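Local coordinates for protein LP04448p (Drosophila melanogaster, PDB 4QMH) that drives microtubule polymerization as the XMAP215-family protein Mini spindles, whose fourth TOG domain belongs to a structurally diverse, probably tubulin-binding array, at residues A[29-34]-A[71-76]; A[36-41]-A[78-83]; A[132-137]-A[156-161]; A[185-190]-A[197-202]. All coordinates share one frame; numbering follows the deposited sequence.

Contact 1: A[29-34]-A[71-76]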
loop_
_atom_site.group_PDB
_atom_site.type_symbol
_atom_site.label_atom_id
_atom_site.label_comp_id
_atom_site.label_asym_id
_atom_site.label_seq_id
_atom_site.Cartn_x
_atom_site.Cartn_y
_atom_site.Cartn_z
ATOM N N LYS A 29 12.373 10.162 21.957
ATOM C CA LYS A 29 13.356 10.783 21.070
ATOM C C LYS A 29 14.554 9.869 20.753
ATOM O O LYS A 29 15.215 10.043 19.726
ATOM C CB LYS A 29 13.842 12.110 21.663
ATOM C CG LYS A 29 14.319 11.986 23.098
ATOM C CD LYS A 29 14.614 13.345 23.709
ATOM C CE LYS A 29 14.828 13.237 25.210
ATOM N NZ LYS A 29 14.877 14.583 25.850
ATOM N N ASP A 30 14.816 8.894 21.622
ATOM C CA ASP A 30 15.948 7.978 21.450
ATOM C C ASP A 30 15.516 6.713 20.727
ATOM O O ASP A 30 14.643 6.005 21.206
ATOM C CB ASP A 30 16.540 7.614 22.812
ATOM C CG ASP A 30 17.616 6.530 22.726
ATOM O OD1 ASP A 30 18.300 6.405 21.685
ATOM O OD2 ASP A 30 17.784 5.799 23.723
ATOM N N TRP A 31 16.129 6.422 19.582
ATOM C CA TRP A 31 15.699 5.263 18.800
ATOM C C TRP A 31 15.792 3.949 19.585
ATOM O O TRP A 31 14.949 3.068 19.412
ATOM C CB TRP A 31 16.454 5.168 17.465
ATOM C CG TRP A 31 17.826 4.615 17.574
ATOM C CD1 TRP A 31 18.985 5.318 17.732
ATOM C CD2 TRP A 31 18.198 3.233 17.510
ATOM N NE1 TRP A 31 20.056 4.456 17.783
ATOM C CE2 TRP A 31 19.599 3.171 17.646
ATOM C CE3 TRP A 31 17.481 2.042 17.348
ATOM C CZ2 TRP A 31 20.297 1.965 17.631
ATOM C CZ3 TRP A 31 18.174 0.847 17.336
ATOM C CH2 TRP A 31 19.569 0.817 17.475
ATOM N N LYS A 32 16.789 3.819 20.461
ATOM C CA LYS A 32 16.913 2.591 21.244
ATOM C C LYS A 32 15.711 2.415 22.158
ATOM O O LYS A 32 15.265 1.297 22.391
ATOM C CB LYS A 32 18.225 2.565 22.034
ATOM C CG LYS A 32 19.436 2.457 21.142
ATOM C CD LYS A 32 20.721 2.362 21.935
ATOM C CE LYS A 32 21.907 2.183 21.004
ATOM N NZ LYS A 32 23.204 2.254 21.729
ATOM N N THR A 33 15.171 3.525 22.655
ATOM C CA THR A 33 13.990 3.463 23.510
ATOM C C THR A 33 12.732 3.139 22.706
ATOM O O THR A 33 11.905 2.342 23.144
ATOM C CB THR A 33 13.803 4.764 24.294
ATOM O OG1 THR A 33 14.973 4.984 25.098
ATOM C CG2 THR A 33 12.578 4.682 25.195
ATOM N N ARG A 34 12.581 3.753 21.535
ATOM C CA ARG A 34 11.498 3.358 20.631
ATOM C C ARG A 34 11.555 1.855 20.343
ATOM O O ARG A 34 10.530 1.176 20.278
ATOM C CB ARG A 34 11.553 4.140 19.308
ATOM C CG ARG A 34 11.632 5.648 19.497
ATOM C CD ARG A 34 11.075 6.406 18.306
ATOM N NE ARG A 34 12.002 6.503 17.177
ATOM C CZ ARG A 34 13.093 7.270 17.170
ATOM N NH1 ARG A 34 13.430 7.968 18.252
ATOM N NH2 ARG A 34 13.864 7.315 16.092
ATOM N N ALA A 71 16.351 3.805 10.362
ATOM C CA ALA A 71 16.027 2.699 9.457
ATOM C C ALA A 71 15.697 1.400 10.184
ATOM O O ALA A 71 14.804 0.660 9.769
ATOM C CB ALA A 71 17.165 2.477 8.465
ATOM N N LYS A 72 16.426 1.112 11.258
ATOM C CA LYS A 72 16.175 -0.095 12.043
ATOM C C LYS A 72 14.753 -0.115 12.596
ATOM O O LYS A 72 14.067 -1.134 12.541
ATOM C CB LYS A 72 17.194 -0.222 13.178
ATOM C CG LYS A 72 18.640 -0.319 12.693
ATOM C CD LYS A 72 19.622 -0.251 13.857
ATOM C CE LYS A 72 21.070 -0.294 13.382
ATOM N NZ LYS A 72 22.003 -0.012 14.509
ATOM N N ILE A 73 14.313 1.020 13.132
ATOM C CA ILE A 73 12.958 1.121 13.667
ATOM C C ILE A 73 11.919 0.931 12.559
ATOM O O ILE A 73 10.940 0.208 12.729
ATOM C CB ILE A 73 12.714 2.485 14.347
ATOM C CG1 ILE A 73 13.615 2.659 15.572
ATOM C CG2 ILE A 73 11.248 2.635 14.738
ATOM C CD1 ILE A 73 13.334 1.647 16.689
ATOM N N ALA A 74 12.138 1.586 11.423
ATOM C CA ALA A 74 11.214 1.474 10.301
ATOM C C ALA A 74 11.086 0.031 9.815
ATOM O O ALA A 74 9.987 -0.431 9.494
ATOM C CB ALA A 74 11.646 2.396 9.161
ATOM N N GLN A 75 12.210 -0.676 9.756
ATOM C CA GLN A 75 12.213 -2.067 9.334
ATOM C C GLN A 75 11.534 -2.973 10.356
ATOM O O GLN A 75 10.735 -3.838 10.001
ATOM C CB GLN A 75 13.637 -2.526 9.056
ATOM C CG GLN A 75 14.240 -1.791 7.871
ATOM C CD GLN A 75 15.747 -1.808 7.875
ATOM O OE1 GLN A 75 16.367 -2.572 8.617
ATOM N NE2 GLN A 75 16.353 -0.957 7.044
ATOM N N THR A 76 11.839 -2.752 11.630
ATOM C CA THR A 76 11.227 -3.527 12.700
ATOM C C THR A 76 9.714 -3.346 12.669
ATOM O O THR A 76 8.948 -4.303 12.872
ATOM C CB THR A 76 11.788 -3.122 14.079
ATOM O OG1 THR A 76 13.187 -3.438 14.124
ATOM C CG2 THR A 76 11.071 -3.885 15.201
#

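Contact 2: A[36-41]-A[78-83]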
loop_
_atom_site.group_PDB
_atom_site.type_symbol
_atom_site.label_atom_id
_atom_site.label_comp_id
_atom_site.label_asym_id
_atom_site.label_seq_id
_atom_site.Cartn_x
_atom_site.Cartn_y
_atom_site.Cartn_z
ATOM N N GLU A 36 12.746 -0.508 22.238
ATOM C CA GLU A 36 12.282 -1.208 23.427
ATOM C C GLU A 36 10.761 -1.273 23.463
ATOM O O GLU A 36 10.186 -2.282 23.879
ATOM C CB GLU A 36 12.824 -0.552 24.695
ATOM C CG GLU A 36 14.336 -0.659 24.847
ATOM C CD GLU A 36 14.815 -2.093 24.973
ATOM O OE1 GLU A 36 14.031 -2.945 25.444
ATOM O OE2 GLU A 36 15.980 -2.362 24.612
ATOM N N GLY A 37 10.111 -0.195 23.036
ATOM C CA GLY A 37 8.663 -0.171 22.950
ATOM C C GLY A 37 8.162 -1.196 21.961
ATOM O O GLY A 37 7.221 -1.940 22.239
ATOM N N LEU A 38 8.780 -1.232 20.786
ATOM C CA LEU A 38 8.386 -2.216 19.785
ATOM C C LEU A 38 8.650 -3.632 20.287
ATOM O O LEU A 38 7.888 -4.543 19.982
ATOM C CB LEU A 38 9.114 -1.968 18.465
ATOM C CG LEU A 38 8.810 -0.620 17.811
ATOM C CD1 LEU A 38 9.649 -0.458 16.541
ATOM C CD2 LEU A 38 7.341 -0.502 17.507
ATOM N N THR A 39 9.708 -3.812 21.075
ATOM C CA THR A 39 10.006 -5.137 21.622
ATOM C C THR A 39 8.873 -5.607 22.521
ATOM O O THR A 39 8.450 -6.765 22.449
ATOM C CB THR A 39 11.335 -5.162 22.388
ATOM O OG1 THR A 39 12.407 -5.016 21.454
ATOM C CG2 THR A 39 11.513 -6.489 23.123
ATOM N N LYS A 40 8.372 -4.704 23.356
ATOM C CA LYS A 40 7.251 -5.028 24.239
ATOM C C LYS A 40 5.998 -5.331 23.423
ATOM O O LYS A 40 5.258 -6.263 23.738
ATOM C CB LYS A 40 6.965 -3.883 25.210
ATOM C CG LYS A 40 8.056 -3.659 26.272
ATOM C CD LYS A 40 7.660 -2.513 27.195
ATOM C CE LYS A 40 8.654 -2.318 28.322
ATOM N NZ LYS A 40 9.943 -1.759 27.851
ATOM N N LEU A 41 5.778 -4.536 22.374
ATOM C CA LEU A 41 4.622 -4.697 21.500
ATOM C C LEU A 41 4.623 -6.059 20.816
ATOM O O LEU A 41 3.595 -6.728 20.734
ATOM C CB LEU A 41 4.600 -3.587 20.440
ATOM C CG LEU A 41 3.443 -3.738 19.453
ATOM C CD1 LEU A 41 2.103 -3.695 20.168
ATOM C CD2 LEU A 41 3.516 -2.667 18.400
ATOM N N LEU A 78 7.796 -2.686 10.083
ATOM C CA LEU A 78 7.200 -3.473 9.005
ATOM C C LEU A 78 6.961 -4.910 9.466
ATOM O O LEU A 78 5.887 -5.466 9.236
ATOM C CB LEU A 78 8.067 -3.451 7.744
ATOM C CG LEU A 78 8.092 -2.124 6.982
ATOM C CD1 LEU A 78 9.300 -2.092 6.044
ATOM C CD2 LEU A 78 6.779 -1.882 6.213
ATOM N N ALA A 79 7.962 -5.494 10.125
ATOM C CA ALA A 79 7.840 -6.847 10.665
ATOM C C ALA A 79 6.679 -6.932 11.642
ATOM O O ALA A 79 5.902 -7.888 11.617
ATOM C CB ALA A 79 9.145 -7.272 11.345
ATOM N N ILE A 80 6.559 -5.940 12.520
ATOM C CA ILE A 80 5.446 -5.934 13.473
ATOM C C ILE A 80 4.086 -5.824 12.795
ATOM O O ILE A 80 3.122 -6.475 13.207
ATOM C CB ILE A 80 5.605 -4.815 14.513
ATOM C CG1 ILE A 80 6.721 -5.178 15.493
ATOM C CG2 ILE A 80 4.298 -4.601 15.265
ATOM C CD1 ILE A 80 7.164 -4.021 16.358
ATOM N N CYS A 81 4.000 -5.016 11.743
ATOM C CA CYS A 81 2.734 -4.879 11.037
ATOM C C CYS A 81 2.343 -6.184 10.354
ATOM O O CYS A 81 1.168 -6.512 10.280
ATOM C CB CYS A 81 2.777 -3.728 10.030
ATOM S SG CYS A 81 2.785 -2.118 10.812
ATOM N N GLU A 82 3.324 -6.934 9.867
ATOM C CA GLU A 82 3.017 -8.221 9.254
ATOM C C GLU A 82 2.492 -9.170 10.326
ATOM O O GLU A 82 1.496 -9.865 10.111
ATOM C CB GLU A 82 4.226 -8.817 8.530
ATOM C CG GLU A 82 3.831 -9.859 7.490
ATOM C CD GLU A 82 4.997 -10.330 6.645
ATOM O OE1 GLU A 82 5.919 -9.526 6.389
ATOM O OE2 GLU A 82 4.989 -11.510 6.237
ATOM N N GLN A 83 3.145 -9.156 11.486
ATOM C CA GLN A 83 2.715 -9.945 12.640
ATOM C C GLN A 83 1.289 -9.552 13.049
ATOM O O GLN A 83 0.456 -10.409 13.366
ATOM C CB GLN A 83 3.702 -9.734 13.791
ATOM C CG GLN A 83 3.338 -10.396 15.105
ATOM C CD GLN A 83 4.262 -9.980 16.242
ATOM O OE1 GLN A 83 5.067 -9.054 16.106
ATOM N NE2 GLN A 83 4.153 -10.668 17.367
#

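Contact 3: A[132-137]-A[156-161]. With SO4 (sulfate ion), chain B.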
loop_
_atom_site.group_PDB
_atom_site.type_symbol
_atom_site.label_atom_id
_atom_site.label_comp_id
_atom_site.label_asym_id
_atom_site.label_seq_id
_atom_site.Cartn_x
_atom_site.Cartn_y
_atom_site.Cartn_z
ATOM N N LYS A 132 -9.752 -4.202 -1.244
ATOM C CA LYS A 132 -10.684 -3.111 -1.493
ATOM C C LYS A 132 -10.272 -1.834 -0.777
ATOM O O LYS A 132 -10.365 -0.745 -1.339
ATOM C CB LYS A 132 -12.091 -3.528 -1.056
ATOM C CG LYS A 132 -13.165 -2.484 -1.285
ATOM C CD LYS A 132 -14.547 -3.109 -1.109
ATOM C CE LYS A 132 -15.652 -2.061 -1.117
ATOM N NZ LYS A 132 -15.665 -1.259 0.138
ATOM N N GLU A 133 -9.817 -1.967 0.468
ATOM C CA GLU A 133 -9.454 -0.794 1.257
ATOM C C GLU A 133 -8.230 -0.051 0.750
ATOM O O GLU A 133 -8.008 1.096 1.158
ATOM C CB GLU A 133 -9.265 -1.145 2.737
ATOM C CG GLU A 133 -10.566 -1.348 3.486
ATOM C CD GLU A 133 -11.227 -2.648 3.106
ATOM O OE1 GLU A 133 -10.519 -3.554 2.611
ATOM O OE2 GLU A 133 -12.446 -2.775 3.305
ATOM N N PHE A 134 -7.437 -0.671 -0.128
ATOM C CA PHE A 134 -6.255 0.006 -0.692
ATOM C C PHE A 134 -6.650 1.041 -1.741
ATOM O O PHE A 134 -5.887 1.964 -2.044
ATOM C CB PHE A 134 -5.307 -0.991 -1.368
ATOM C CG PHE A 134 -4.655 -1.969 -0.426
ATOM C CD1 PHE A 134 -4.327 -1.606 0.866
ATOM C CD2 PHE A 134 -4.358 -3.253 -0.854
ATOM C CE1 PHE A 134 -3.722 -2.519 1.720
ATOM C CE2 PHE A 134 -3.747 -4.172 -0.007
ATOM C CZ PHE A 134 -3.436 -3.804 1.278
ATOM N N PHE A 135 -7.825 0.851 -2.334
ATOM C CA PHE A 135 -8.267 1.656 -3.473
ATOM C C PHE A 135 -9.276 2.713 -3.042
ATOM O O PHE A 135 -10.398 2.782 -3.544
ATOM C CB PHE A 135 -8.805 0.736 -4.577
ATOM C CG PHE A 135 -7.750 -0.162 -5.146
ATOM C CD1 PHE A 135 -6.878 0.310 -6.116
ATOM C CD2 PHE A 135 -7.590 -1.458 -4.683
ATOM C CE1 PHE A 135 -5.876 -0.514 -6.640
ATOM C CE2 PHE A 135 -6.582 -2.277 -5.184
ATOM C CZ PHE A 135 -5.725 -1.799 -6.173
ATOM N N GLU A 136 -8.831 3.540 -2.102
ATOM C CA GLU A 136 -9.635 4.585 -1.501
ATOM C C GLU A 136 -8.751 5.775 -1.167
ATOM O O GLU A 136 -7.560 5.621 -0.882
ATOM C CB GLU A 136 -10.299 4.085 -0.214
ATOM C CG GLU A 136 -11.244 2.908 -0.435
ATOM C CD GLU A 136 -12.333 2.818 0.630
ATOM O OE1 GLU A 136 -12.410 3.726 1.474
ATOM O OE2 GLU A 136 -13.111 1.843 0.615
ATOM N N SER A 137 -9.353 6.958 -1.217
ATOM C CA SER A 137 -8.753 8.182 -0.702
ATOM C C SER A 137 -7.469 8.606 -1.393
ATOM O O SER A 137 -6.705 9.397 -0.847
ATOM C CB SER A 137 -8.537 8.056 0.807
ATOM O OG SER A 137 -9.772 7.810 1.454
ATOM N N TRP A 156 3.857 0.513 -9.779
ATOM C CA TRP A 156 3.290 0.104 -11.056
ATOM C C TRP A 156 3.352 -1.418 -11.264
ATOM O O TRP A 156 2.449 -2.001 -11.857
ATOM C CB TRP A 156 3.945 0.838 -12.234
ATOM C CG TRP A 156 3.487 2.265 -12.379
ATOM C CD1 TRP A 156 4.274 3.384 -12.354
ATOM C CD2 TRP A 156 2.138 2.731 -12.567
ATOM N NE1 TRP A 156 3.504 4.506 -12.524
ATOM C CE2 TRP A 156 2.191 4.138 -12.647
ATOM C CE3 TRP A 156 0.895 2.094 -12.671
ATOM C CZ2 TRP A 156 1.048 4.925 -12.829
ATOM C CZ3 TRP A 156 -0.236 2.875 -12.849
ATOM C CH2 TRP A 156 -0.154 4.278 -12.927
ATOM N N ALA A 157 4.407 -2.068 -10.780
ATOM C CA ALA A 157 4.501 -3.520 -10.924
ATOM C C ALA A 157 3.382 -4.166 -10.130
ATOM O O ALA A 157 2.762 -5.126 -10.572
ATOM C CB ALA A 157 5.842 -4.021 -10.419
ATOM N N TRP A 158 3.140 -3.631 -8.937
ATOM C CA TRP A 158 2.128 -4.191 -8.054
ATOM C C TRP A 158 0.745 -3.990 -8.649
ATOM O O TRP A 158 -0.065 -4.908 -8.659
ATOM C CB TRP A 158 2.229 -3.561 -6.667
ATOM C CG TRP A 158 1.228 -4.082 -5.663
ATOM C CD1 TRP A 158 1.322 -5.225 -4.926
ATOM C CD2 TRP A 158 0.013 -3.439 -5.261
ATOM N NE1 TRP A 158 0.222 -5.348 -4.089
ATOM C CE2 TRP A 158 -0.598 -4.266 -4.285
ATOM C CE3 TRP A 158 -0.627 -2.254 -5.642
ATOM C CZ2 TRP A 158 -1.811 -3.937 -3.685
ATOM C CZ3 TRP A 158 -1.837 -1.933 -5.047
ATOM C CH2 TRP A 158 -2.414 -2.773 -4.077
ATOM N N LEU A 159 0.476 -2.797 -9.164
ATOM C CA LEU A 159 -0.813 -2.553 -9.797
ATOM C C LEU A 159 -0.995 -3.446 -11.018
ATOM O O LEU A 159 -2.077 -3.980 -11.239
ATOM C CB LEU A 159 -0.962 -1.077 -10.189
ATOM C CG LEU A 159 -1.085 -0.093 -9.017
ATOM C CD1 LEU A 159 -0.854 1.347 -9.483
ATOM C CD2 LEU A 159 -2.442 -0.224 -8.348
ATOM N N ALA A 160 0.067 -3.616 -11.804
ATOM C CA ALA A 160 -0.018 -4.430 -13.016
ATOM C C ALA A 160 -0.298 -5.881 -12.661
ATOM O O ALA A 160 -1.012 -6.591 -13.372
ATOM C CB ALA A 160 1.283 -4.318 -13.836
ATOM N N ASP A 161 0.254 -6.307 -11.532
ATOM C CA ASP A 161 0.125 -7.673 -11.055
ATOM C C ASP A 161 -1.260 -7.927 -10.455
ATOM O O ASP A 161 -1.852 -8.973 -10.693
ATOM C CB ASP A 161 1.225 -7.962 -10.025
ATOM C CG ASP A 161 1.194 -9.392 -9.514
ATOM O OD1 ASP A 161 1.029 -10.316 -10.336
ATOM O OD2 ASP A 161 1.338 -9.589 -8.286
HETATM S S SO4 B . -10.907 -8.330 -2.085
HETATM O O1 SO4 B . -11.493 -9.210 -1.070
HETATM O O2 SO4 B . -9.470 -8.555 -2.163
HETATM O O3 SO4 B . -11.493 -8.634 -3.394
HETATM O O4 SO4 B . -11.192 -6.939 -1.727
#

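Contact 4: A[185-190]-A[197-202]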
loop_
_atom_site.group_PDB
_atom_site.type_symbol
_atom_site.label_atom_id
_atom_site.label_comp_id
_atom_site.label_asym_id
_atom_site.label_seq_id
_atom_site.Cartn_x
_atom_site.Cartn_y
_atom_site.Cartn_z
ATOM N N ALA A 185 1.683 10.012 -17.604
ATOM C CA ALA A 185 3.022 10.585 -17.506
ATOM C C ALA A 185 4.089 9.494 -17.472
ATOM O O ALA A 185 5.116 9.598 -18.147
ATOM C CB ALA A 185 3.133 11.452 -16.283
ATOM N N HIS A 186 3.846 8.452 -16.683
ATOM C CA HIS A 186 4.881 7.452 -16.416
ATOM C C HIS A 186 5.113 6.465 -17.558
ATOM O O HIS A 186 6.179 5.863 -17.639
ATOM C CB HIS A 186 4.620 6.738 -15.081
ATOM C CG HIS A 186 4.613 7.663 -13.908
ATOM N ND1 HIS A 186 4.159 7.291 -12.658
ATOM C CD2 HIS A 186 4.993 8.958 -13.795
ATOM C CE1 HIS A 186 4.259 8.314 -11.833
ATOM N NE2 HIS A 186 4.759 9.342 -12.502
ATOM N N ILE A 187 4.121 6.307 -18.432
ATOM C CA ILE A 187 4.306 5.580 -19.675
ATOM C C ILE A 187 5.472 6.181 -20.442
ATOM O O ILE A 187 6.131 5.495 -21.217
ATOM C CB ILE A 187 3.039 5.668 -20.545
ATOM C CG1 ILE A 187 2.023 4.627 -20.089
ATOM C CG2 ILE A 187 3.372 5.473 -22.017
ATOM C CD1 ILE A 187 0.677 4.828 -20.726
ATOM N N CYS A 188 5.728 7.464 -20.197
ATOM C CA CYS A 188 6.792 8.197 -20.878
ATOM C C CYS A 188 7.914 8.624 -19.936
ATOM O O CYS A 188 8.722 9.487 -20.286
ATOM C CB CYS A 188 6.226 9.442 -21.553
ATOM S SG CYS A 188 5.030 9.076 -22.842
ATOM N N ASP A 189 7.958 8.032 -18.746
ATOM C CA ASP A 189 8.926 8.429 -17.727
ATOM C C ASP A 189 10.347 8.349 -18.267
ATOM O O ASP A 189 10.630 7.580 -19.176
ATOM C CB ASP A 189 8.782 7.543 -16.489
ATOM C CG ASP A 189 9.401 8.158 -15.254
ATOM O OD1 ASP A 189 10.578 7.861 -14.959
ATOM O OD2 ASP A 189 8.711 8.938 -14.570
ATOM N N ARG A 190 11.230 9.161 -17.700
ATOM C CA ARG A 190 12.634 9.165 -18.109
ATOM C C ARG A 190 13.326 7.879 -17.665
ATOM O O ARG A 190 14.347 7.472 -18.234
ATOM C CB ARG A 190 13.347 10.380 -17.509
ATOM C CG ARG A 190 13.222 10.468 -15.993
ATOM C CD ARG A 190 13.589 11.849 -15.467
ATOM N NE ARG A 190 13.421 11.938 -14.018
ATOM C CZ ARG A 190 12.248 12.082 -13.407
ATOM N NH1 ARG A 190 11.129 12.151 -14.117
ATOM N NH2 ARG A 190 12.190 12.155 -12.085
ATOM N N ASN A 197 7.168 -0.756 -16.336
ATOM C CA ASN A 197 6.142 -1.197 -15.413
ATOM C C ASN A 197 4.819 -0.434 -15.600
ATOM O O ASN A 197 3.742 -1.014 -15.482
ATOM C CB ASN A 197 6.654 -1.122 -13.973
ATOM C CG ASN A 197 7.742 -2.150 -13.699
ATOM O OD1 ASN A 197 8.096 -2.934 -14.582
ATOM N ND2 ASN A 197 8.270 -2.159 -12.481
ATOM N N ALA A 198 4.893 0.857 -15.900
ATOM C CA ALA A 198 3.655 1.610 -16.141
ATOM C C ALA A 198 2.933 1.099 -17.398
ATOM O O ALA A 198 1.699 0.937 -17.416
ATOM C CB ALA A 198 3.934 3.106 -16.214
ATOM N N ASN A 199 3.690 0.807 -18.447
ATOM C CA ASN A 199 3.080 0.221 -19.634
ATOM C C ASN A 199 2.400 -1.107 -19.332
ATOM O O ASN A 199 1.313 -1.390 -19.852
ATOM C CB ASN A 199 4.100 0.079 -20.767
ATOM C CG ASN A 199 4.285 1.367 -21.541
ATOM O OD1 ASN A 199 3.474 1.708 -22.403
ATOM N ND2 ASN A 199 5.346 2.105 -21.223
ATOM N N GLU A 200 3.026 -1.913 -18.483
ATOM C CA GLU A 200 2.457 -3.203 -18.107
ATOM C C GLU A 200 1.171 -3.049 -17.307
ATOM O O GLU A 200 0.359 -3.961 -17.260
ATOM C CB GLU A 200 3.477 -4.039 -17.333
ATOM C CG GLU A 200 4.664 -4.443 -18.189
ATOM C CD GLU A 200 5.607 -5.382 -17.478
ATOM O OE1 GLU A 200 5.289 -5.804 -16.343
ATOM O OE2 GLU A 200 6.662 -5.703 -18.066
ATOM N N ALA A 201 0.990 -1.886 -16.689
ATOM C CA ALA A 201 -0.173 -1.625 -15.848
ATOM C C ALA A 201 -1.355 -1.099 -16.665
ATOM O O ALA A 201 -2.469 -1.006 -16.162
ATOM C CB ALA A 201 0.192 -0.631 -14.747
ATOM N N VAL A 202 -1.117 -0.744 -17.924
ATOM C CA VAL A 202 -2.194 -0.193 -18.747
ATOM C C VAL A 202 -3.389 -1.142 -18.819
ATOM O O VAL A 202 -4.536 -0.723 -18.615
ATOM C CB VAL A 202 -1.710 0.145 -20.170
ATOM C CG1 VAL A 202 -2.896 0.527 -21.064
ATOM C CG2 VAL A 202 -0.707 1.299 -20.125
HETATM O O HOH W 1 6.906 4.197 -23.425
#

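Contact 1: A[29-34]-A[71-76]
Ile73 and Lys72, at the start of helix 71-88, pack against the first turn of helix 31-48 through Trp31 and Arg34. Ile73 carries the buried half. From its CB one branch, CG1, passes 4.1 Å from Trp31 O, and CD1 at the tip reaches the first turn of helix 31-48. There CD1 is 3.5 Å from Trp31 O, 4.0 Å from Arg34 CB and 4.2 Å from Trp31 CE3, so that the methyl sits at the edge of the indole, near its plane. The branched, wholly apolar chain suits this notch, where backbone, arginine methylene and ring edge meet.

Trp31 turns its indole across the gap because CG stands between its own backbone N and carbonyl carbon (chi1 79°). The extended Lys72 chain runs obliquely past the outer corner of the ring, with CD 3.8 Å and NZ 3.9 Å from Trp31 CH2. Arg34 meets Ile73 through CB; its guanidinium lies under Trp31 CA and is tied to Asp28 O and, by a salt bridge, to Asp68. Asp30 caps helix 31-48, its OD1 accepting a weak bond from Lys32 N.

Were Trp31 replaced by an alanine, the Lys72 methylenes would probably lose their aromatic partner and Ile73 CD1 its neighbour at the ring edge. In related TOG domains a tryptophan near this helix start engages tubulin, so this edge is probably part of the binding surface. No hydrogen bond joins the two segments: apolar contact holds them, while the buried Arg34 guanidinium is paired with Asp28 O and Asp68.

Contact 2: A[36-41]-A[78-83]
Ile80 of helix 71-88 drives its longer branch against Leu38 of helix 31-48, and this is the tight part of the contact. With CD1 anti to CA (chi2 167°), the branch stretches fully toward the neighbouring helix, and its methyl arrives 3.5 Å from Leu38 CB and 3.7 Å from Leu38 CD2. It thus fits into the angle between the root of the leucine and one of its branches.

The shorter branch makes a second, less intimate touch: Ile80 CG2 lies 3.8 Å from Leu41 CD2. Leu41 sends its CB across the line between the helices rather than along it, but CG anti to the backbone N (chi1 177°) brings CD2 back to the isoleucine. Beta-branching suits Ile80, since two diverging methyl-bearing arms can serve two leucines one helical turn apart.

The opposite extreme is Gln83, one turn beyond Ile80. Its chain comes no closer than 5.2 Å to segment 36-41, and the amide NE2 instead binds Gln42 O, as befits a polar residue at the margin of an oily seam.

The buried side continues into the surrounding helices: Leu41 also packs on Leu58 and Leu62 of helix 58-66, Ile80 reaches Ile45 farther along helix 31-48, and Leu78 and Cys81 face helix 112-129, making helix 71-88 a middle layer of the all-helical stack.

Contact 3: A[132-137]-A[156-161]
Trp158 puts the outer corner of its six-membered ring between Phe134 and Phe135, forming an aromatic cluster. Phe134 CD2 approaches at the indole's edge, near its plane, 3.8 Å from Trp158 CH2; the two rings are inclined at 68° and meet obliquely. Phe135 is arranged otherwise: its plane is almost parallel to the indole (12°), but the rings are slid so far apart, with centroids 6.0 Å from each other, that they barely overlap, and CZ touches Trp158 CH2 at 4.0 Å. At the edge of the Phe135 ring lies Leu159 CD2, 3.8 Å from CE1. Phe134 also stacks on Phe100.

The indole reaches this far because its CG is anti to the backbone N (chi1 -179°), directing the long bicycle away from helix 149-162. Its NE1 is bonded to Asn123 OD1, so the one polar atom of the buried ring has a partner. A leucine in place of Trp158 would probably open a gap between the two phenylalanines and leave Asn123 without its donor.

At the edge of the loop, Lys132 N gives a weak bond to a sulfate oxygen, O4, at 3.1 Å; Tyr131 N and Ser170 OG hold the same ion, probably acquired from the crystallisation liquor.

Segment 132-137 thus packs its two phenylalanines among helices 112-129, 149-162 and 173-186: Phe134 and Trp158 meet Ile122 of helix 112-129, while Phe135 packs on Ile176 and Met179 of helix 173-186.

Contact 4: A[185-190]-A[197-202]
Ile187 and Ala198 bring the two backbones to 5.4 Å between their CA atoms, beside a type I beta turn from His186 to Asp189 that is closed by Asp189 N bonding to His186 O at 3.0 Å. Such closeness demands a small residue, and Ala198 supplies it: its methyl points at the turn and rests 3.8 Å from His186 C and 3.9 Å from His186 CB. The imidazole itself leads away from this touch, toward Trp156, with which His186 ND1 is hydrogen-bonded.

The contact lies at the tight end of an alpha-alpha hairpin: helices 173-186 and 192-209 are joined by a short connection, the pairing from which the HEAT-like helical stack of a TOG domain is built. Within the connection Asp189 OD1 accepts from Asn191 N and OD2 forms a salt bridge with Lys152.

Beyond Ala198, Ile187 fills the groove with both branches. Its CD1 meets Val202 CG2 at 3.8 Å, two beta-branched chains crossing at about a right angle. Asn199 crosses the isoleucine as steeply, its OD1 3.8 Å from Ile187 CG2; with Asn199 CG anti to the carbonyl carbon (chi1 -82°), the amide is brought to Ile187.

An asparagine suits this partly exposed place, since its NH2 can reach backbone carbonyls. ND2 has Arg195 O as its main partner and adds a weak, bent bond to Ile187 O at 3.5 Å (141°). A water donates to the same Ile187 O at 2.7 Å and weakly accepts from Asn199 ND2, while Ile187 and Asn199 both touch Ala232 of helix 226-236.

How the contacts relate
Contacts 1 and 2 are successive levels of one seam between helices 31-48 and 71-88, their centres 10 Å apart. They touch where Ile73 CG2 and Thr76 CG2 each lie 3.9 Å from Leu38 CD1. The outer level, with Trp31, is the likelier to face tubulin. Contact 3 is nearest the middle of the chain, with its centre 25 Å from that of contact 2, and bears the sulfate. It adjoins contact 4, 15 Å away between centres: Trp156 CE3 packs 3.5 Å from Ala201 CB, and Ala160 CB lies 3.6 Å from Glu200 O. Contacts 2 and 4, with centres 36 Å apart, stand on opposite sides of the chain's centre.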